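Long-range contact in putative uncharacterized protein (PDB 3V68), which is of unknown function as a member of the DUF2666 family, but probably binds double-stranded DNA: residues L57-L70 / A101-L114. Residues are numbered along the deposited sequence; the frame is centred on the assembly and turned at random.
Sequences LLSIKIEGSLEEKL and AKAVLTREILKNEL
The extended chain of K69 carries its NZ outward, and the bend of E113 at chi2 (-96°) places OE2 where that ammonium reaches it. K69 NZ donates to E113 OE2 at 2.7 Å in a salt bridge, arriving from above the carboxylate plane, 41° out of it. Water 1 donates to the same E113 OE2 and to G64 O, while water 2 accepts from K69 NZ and donates to I109 O, which ties the ammonium to the backbone of helix 91-110. E113 OE1 lies 3.4 Å from L66 CB. With an alanine here in place of E113, the K69 ammonium is likely to lose its charge partner and water 1 one of its two acceptors. Beneath this polar edge, L66 sets CD1 3.7 Å from L110 CD2 and CD2 3.8 Å from L114 CD2. Further along, the I62 and I109 side chains cross at about a right angle, with I62 CG1 3.8 Å from I109 CD1; I60 CD1 lies 4.1 Å from L105 CD2, and L57 CD2 3.9 Å from V104 CG1. Helices 66-70 and 101-110 run antiparallel (170°), their axes 11.3 Å apart: an antiparallel helix pair with loop 59-65 packed on the second helix, in the helical part of a mixed helix-and-sheet DUF2666 protein.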
# COMPACT_ATOMS: atom_id res chain seq x y z
N LEU A 57 1.99 -11.74 -12.70
CA LEU A 57 2.22 -10.32 -12.47
C LEU A 57 3.59 -10.04 -11.87
O LEU A 57 4.34 -9.20 -12.37
CB LEU A 57 1.12 -9.73 -11.57
CG LEU A 57 1.22 -8.25 -11.20
CD1 LEU A 57 1.02 -7.35 -12.42
CD2 LEU A 57 0.20 -7.93 -10.12
N LEU A 58 3.93 -10.78 -10.82
CA LEU A 58 5.19 -10.59 -10.12
C LEU A 58 6.38 -11.21 -10.87
O LEU A 58 7.53 -11.04 -10.46
CB LEU A 58 5.10 -11.14 -8.69
CG LEU A 58 4.01 -10.53 -7.79
CD1 LEU A 58 3.98 -11.22 -6.43
CD2 LEU A 58 4.18 -9.02 -7.62
N SER A 59 6.09 -11.90 -11.97
CA SER A 59 7.12 -12.45 -12.84
C SER A 59 7.49 -11.51 -13.99
O SER A 59 8.40 -11.81 -14.77
CB SER A 59 6.70 -13.82 -13.40
OG SER A 59 6.57 -14.77 -12.35
N ILE A 60 6.79 -10.39 -14.10
CA ILE A 60 7.09 -9.38 -15.12
C ILE A 60 8.47 -8.78 -14.86
O ILE A 60 8.78 -8.38 -13.73
CB ILE A 60 6.02 -8.25 -15.18
CG1 ILE A 60 4.67 -8.82 -15.65
CG2 ILE A 60 6.46 -7.11 -16.10
CD1 ILE A 60 3.51 -7.85 -15.54
N LYS A 61 9.30 -8.74 -15.90
CA LYS A 61 10.66 -8.25 -15.77
C LYS A 61 10.76 -6.76 -16.08
O LYS A 61 10.40 -6.31 -17.17
CB LYS A 61 11.64 -9.07 -16.62
CG LYS A 61 11.74 -10.55 -16.21
CD LYS A 61 12.75 -10.81 -15.08
CE LYS A 61 12.20 -10.50 -13.69
NZ LYS A 61 11.00 -11.31 -13.33
N ILE A 62 11.23 -6.01 -15.09
CA ILE A 62 11.44 -4.58 -15.23
C ILE A 62 12.93 -4.33 -14.97
O ILE A 62 13.40 -4.38 -13.83
CB ILE A 62 10.57 -3.76 -14.23
CG1 ILE A 62 9.08 -4.17 -14.32
CG2 ILE A 62 10.75 -2.27 -14.45
CD1 ILE A 62 8.35 -3.71 -15.57
N GLU A 63 13.67 -4.08 -16.05
CA GLU A 63 15.13 -4.02 -16.00
C GLU A 63 15.68 -2.60 -15.89
O GLU A 63 15.01 -1.64 -16.27
CB GLU A 63 15.72 -4.69 -17.25
CG GLU A 63 15.51 -6.20 -17.34
CD GLU A 63 16.54 -6.99 -16.54
OE1 GLU A 63 17.55 -6.41 -16.09
OE2 GLU A 63 16.34 -8.21 -16.37
N GLY A 64 16.89 -2.49 -15.35
CA GLY A 64 17.67 -1.26 -15.41
C GLY A 64 17.76 -0.45 -14.14
O GLY A 64 17.44 -0.93 -13.05
N SER A 65 18.21 0.80 -14.29
CA SER A 65 18.28 1.75 -13.18
C SER A 65 16.87 2.10 -12.73
O SER A 65 15.90 1.74 -13.38
CB SER A 65 18.97 3.02 -13.66
OG SER A 65 18.21 3.63 -14.69
N LEU A 66 16.77 2.83 -11.62
CA LEU A 66 15.47 3.32 -11.16
C LEU A 66 14.73 4.08 -12.26
O LEU A 66 13.55 3.81 -12.51
CB LEU A 66 15.62 4.21 -9.92
CG LEU A 66 14.35 4.90 -9.41
CD1 LEU A 66 13.28 3.88 -9.04
CD2 LEU A 66 14.68 5.79 -8.23
N GLU A 67 15.42 5.00 -12.93
CA GLU A 67 14.82 5.81 -13.99
C GLU A 67 14.27 4.95 -15.12
O GLU A 67 13.20 5.23 -15.65
CB GLU A 67 15.83 6.83 -14.53
CG GLU A 67 16.23 7.92 -13.53
CD GLU A 67 17.38 7.53 -12.60
OE1 GLU A 67 17.78 6.35 -12.58
OE2 GLU A 67 17.88 8.42 -11.88
N GLU A 68 15.01 3.90 -15.47
CA GLU A 68 14.58 2.97 -16.51
C GLU A 68 13.38 2.14 -16.06
O GLU A 68 12.47 1.88 -16.86
CB GLU A 68 15.74 2.05 -16.93
CG GLU A 68 16.82 2.79 -17.71
CD GLU A 68 17.95 1.88 -18.13
OE1 GLU A 68 18.58 1.24 -17.26
OE2 GLU A 68 18.24 1.85 -19.34
N LYS A 69 13.37 1.75 -14.79
CA LYS A 69 12.26 1.00 -14.22
C LYS A 69 10.98 1.84 -14.22
O LYS A 69 9.91 1.34 -14.56
CB LYS A 69 12.58 0.51 -12.81
CG LYS A 69 13.62 -0.60 -12.78
CD LYS A 69 13.89 -1.06 -11.36
CE LYS A 69 14.79 -2.28 -11.34
NZ LYS A 69 15.14 -2.65 -9.94
N LEU A 70 11.10 3.11 -13.85
CA LEU A 70 9.97 4.03 -13.86
C LEU A 70 9.39 4.20 -15.26
O LEU A 70 8.17 4.15 -15.45
CB LEU A 70 10.35 5.38 -13.25
CG LEU A 70 10.69 5.38 -11.75
CD1 LEU A 70 11.15 6.75 -11.31
CD2 LEU A 70 9.51 4.92 -10.91
N ALA A 101 -3.55 -4.10 -9.99
CA ALA A 101 -2.40 -4.93 -10.36
C ALA A 101 -1.15 -4.08 -10.56
O ALA A 101 -0.06 -4.45 -10.11
CB ALA A 101 -2.70 -5.73 -11.63
N LYS A 102 -1.32 -2.93 -11.21
CA LYS A 102 -0.22 -1.99 -11.44
C LYS A 102 0.38 -1.49 -10.12
O LYS A 102 1.59 -1.37 -10.00
CB LYS A 102 -0.71 -0.81 -12.28
CG LYS A 102 0.38 0.09 -12.83
CD LYS A 102 -0.27 1.21 -13.63
CE LYS A 102 0.70 2.32 -13.95
NZ LYS A 102 0.03 3.42 -14.71
N ALA A 103 -0.47 -1.21 -9.13
CA ALA A 103 -0.00 -0.77 -7.81
C ALA A 103 0.79 -1.86 -7.09
O ALA A 103 1.77 -1.56 -6.41
CB ALA A 103 -1.17 -0.30 -6.95
N VAL A 104 0.35 -3.11 -7.25
CA VAL A 104 1.05 -4.25 -6.66
C VAL A 104 2.43 -4.39 -7.29
O VAL A 104 3.44 -4.51 -6.59
CB VAL A 104 0.23 -5.56 -6.81
CG1 VAL A 104 1.09 -6.78 -6.52
CG2 VAL A 104 -0.97 -5.53 -5.88
N LEU A 105 2.46 -4.35 -8.62
CA LEU A 105 3.72 -4.46 -9.36
C LEU A 105 4.67 -3.31 -9.03
O LEU A 105 5.85 -3.52 -8.78
CB LEU A 105 3.45 -4.52 -10.87
CG LEU A 105 4.67 -4.67 -11.78
CD1 LEU A 105 5.38 -5.99 -11.50
CD2 LEU A 105 4.29 -4.57 -13.25
N THR A 106 4.14 -2.09 -9.00
CA THR A 106 4.94 -0.91 -8.69
C THR A 106 5.61 -1.00 -7.32
O THR A 106 6.81 -0.73 -7.20
CB THR A 106 4.08 0.38 -8.81
OG1 THR A 106 3.58 0.48 -10.15
CG2 THR A 106 4.90 1.62 -8.49
N ARG A 107 4.87 -1.42 -6.30
CA ARG A 107 5.44 -1.60 -4.97
C ARG A 107 6.57 -2.63 -4.98
O ARG A 107 7.64 -2.37 -4.45
CB ARG A 107 4.38 -2.00 -3.95
CG ARG A 107 4.96 -2.38 -2.56
CD ARG A 107 3.88 -2.67 -1.51
NE ARG A 107 3.23 -1.43 -1.08
CZ ARG A 107 3.43 -0.83 0.10
NH1 ARG A 107 4.22 -1.37 1.02
NH2 ARG A 107 2.79 0.30 0.35
N GLU A 108 6.33 -3.78 -5.60
CA GLU A 108 7.32 -4.85 -5.57
C GLU A 108 8.57 -4.51 -6.37
O GLU A 108 9.69 -4.83 -5.94
CB GLU A 108 6.71 -6.18 -6.02
CG GLU A 108 5.63 -6.72 -5.06
CD GLU A 108 6.08 -6.76 -3.60
OE1 GLU A 108 7.05 -7.47 -3.29
OE2 GLU A 108 5.44 -6.07 -2.77
N ILE A 109 8.39 -3.83 -7.50
CA ILE A 109 9.53 -3.44 -8.34
C ILE A 109 10.38 -2.34 -7.70
O ILE A 109 11.61 -2.34 -7.85
CB ILE A 109 9.08 -3.01 -9.77
CG1 ILE A 109 8.47 -4.19 -10.55
CG2 ILE A 109 10.23 -2.38 -10.57
CD1 ILE A 109 9.39 -5.40 -10.75
N LEU A 110 9.74 -1.43 -6.97
CA LEU A 110 10.45 -0.24 -6.47
C LEU A 110 10.86 -0.25 -5.01
O LEU A 110 11.64 0.61 -4.59
CB LEU A 110 9.61 1.01 -6.74
CG LEU A 110 9.26 1.33 -8.19
CD1 LEU A 110 8.43 2.59 -8.23
CD2 LEU A 110 10.51 1.47 -9.05
N LYS A 111 10.38 -1.21 -4.22
CA LYS A 111 10.59 -1.17 -2.77
C LYS A 111 12.05 -1.25 -2.32
O LYS A 111 12.39 -0.77 -1.24
CB LYS A 111 9.72 -2.20 -2.03
CG LYS A 111 10.03 -3.64 -2.34
CD LYS A 111 9.15 -4.56 -1.52
CE LYS A 111 9.64 -5.99 -1.58
NZ LYS A 111 8.73 -6.91 -0.84
N ASN A 112 12.91 -1.84 -3.14
CA ASN A 112 14.34 -1.85 -2.85
C ASN A 112 15.10 -0.70 -3.51
O ASN A 112 16.31 -0.55 -3.29
CB ASN A 112 14.96 -3.20 -3.21
CG ASN A 112 14.40 -4.35 -2.39
OD1 ASN A 112 14.24 -4.24 -1.17
ND2 ASN A 112 14.12 -5.46 -3.05
N GLU A 113 14.40 0.11 -4.30
CA GLU A 113 14.99 1.27 -5.00
C GLU A 113 14.63 2.60 -4.31
O GLU A 113 15.36 3.58 -4.42
CB GLU A 113 14.49 1.33 -6.45
CG GLU A 113 14.79 0.10 -7.31
CD GLU A 113 16.06 0.23 -8.15
OE1 GLU A 113 16.53 1.37 -8.37
OE2 GLU A 113 16.58 -0.81 -8.60
N LEU A 114 13.50 2.60 -3.61
CA LEU A 114 12.95 3.81 -2.99
C LEU A 114 12.37 3.51 -1.61
O LEU A 114 12.05 2.35 -1.32
CB LEU A 114 11.85 4.40 -3.89
CG LEU A 114 12.23 5.08 -5.20
CD1 LEU A 114 11.00 5.24 -6.06
CD2 LEU A 114 12.89 6.44 -4.95
O HOH W 1 17.99 -1.80 -10.63
O HOH W 2 13.05 -4.36 -9.19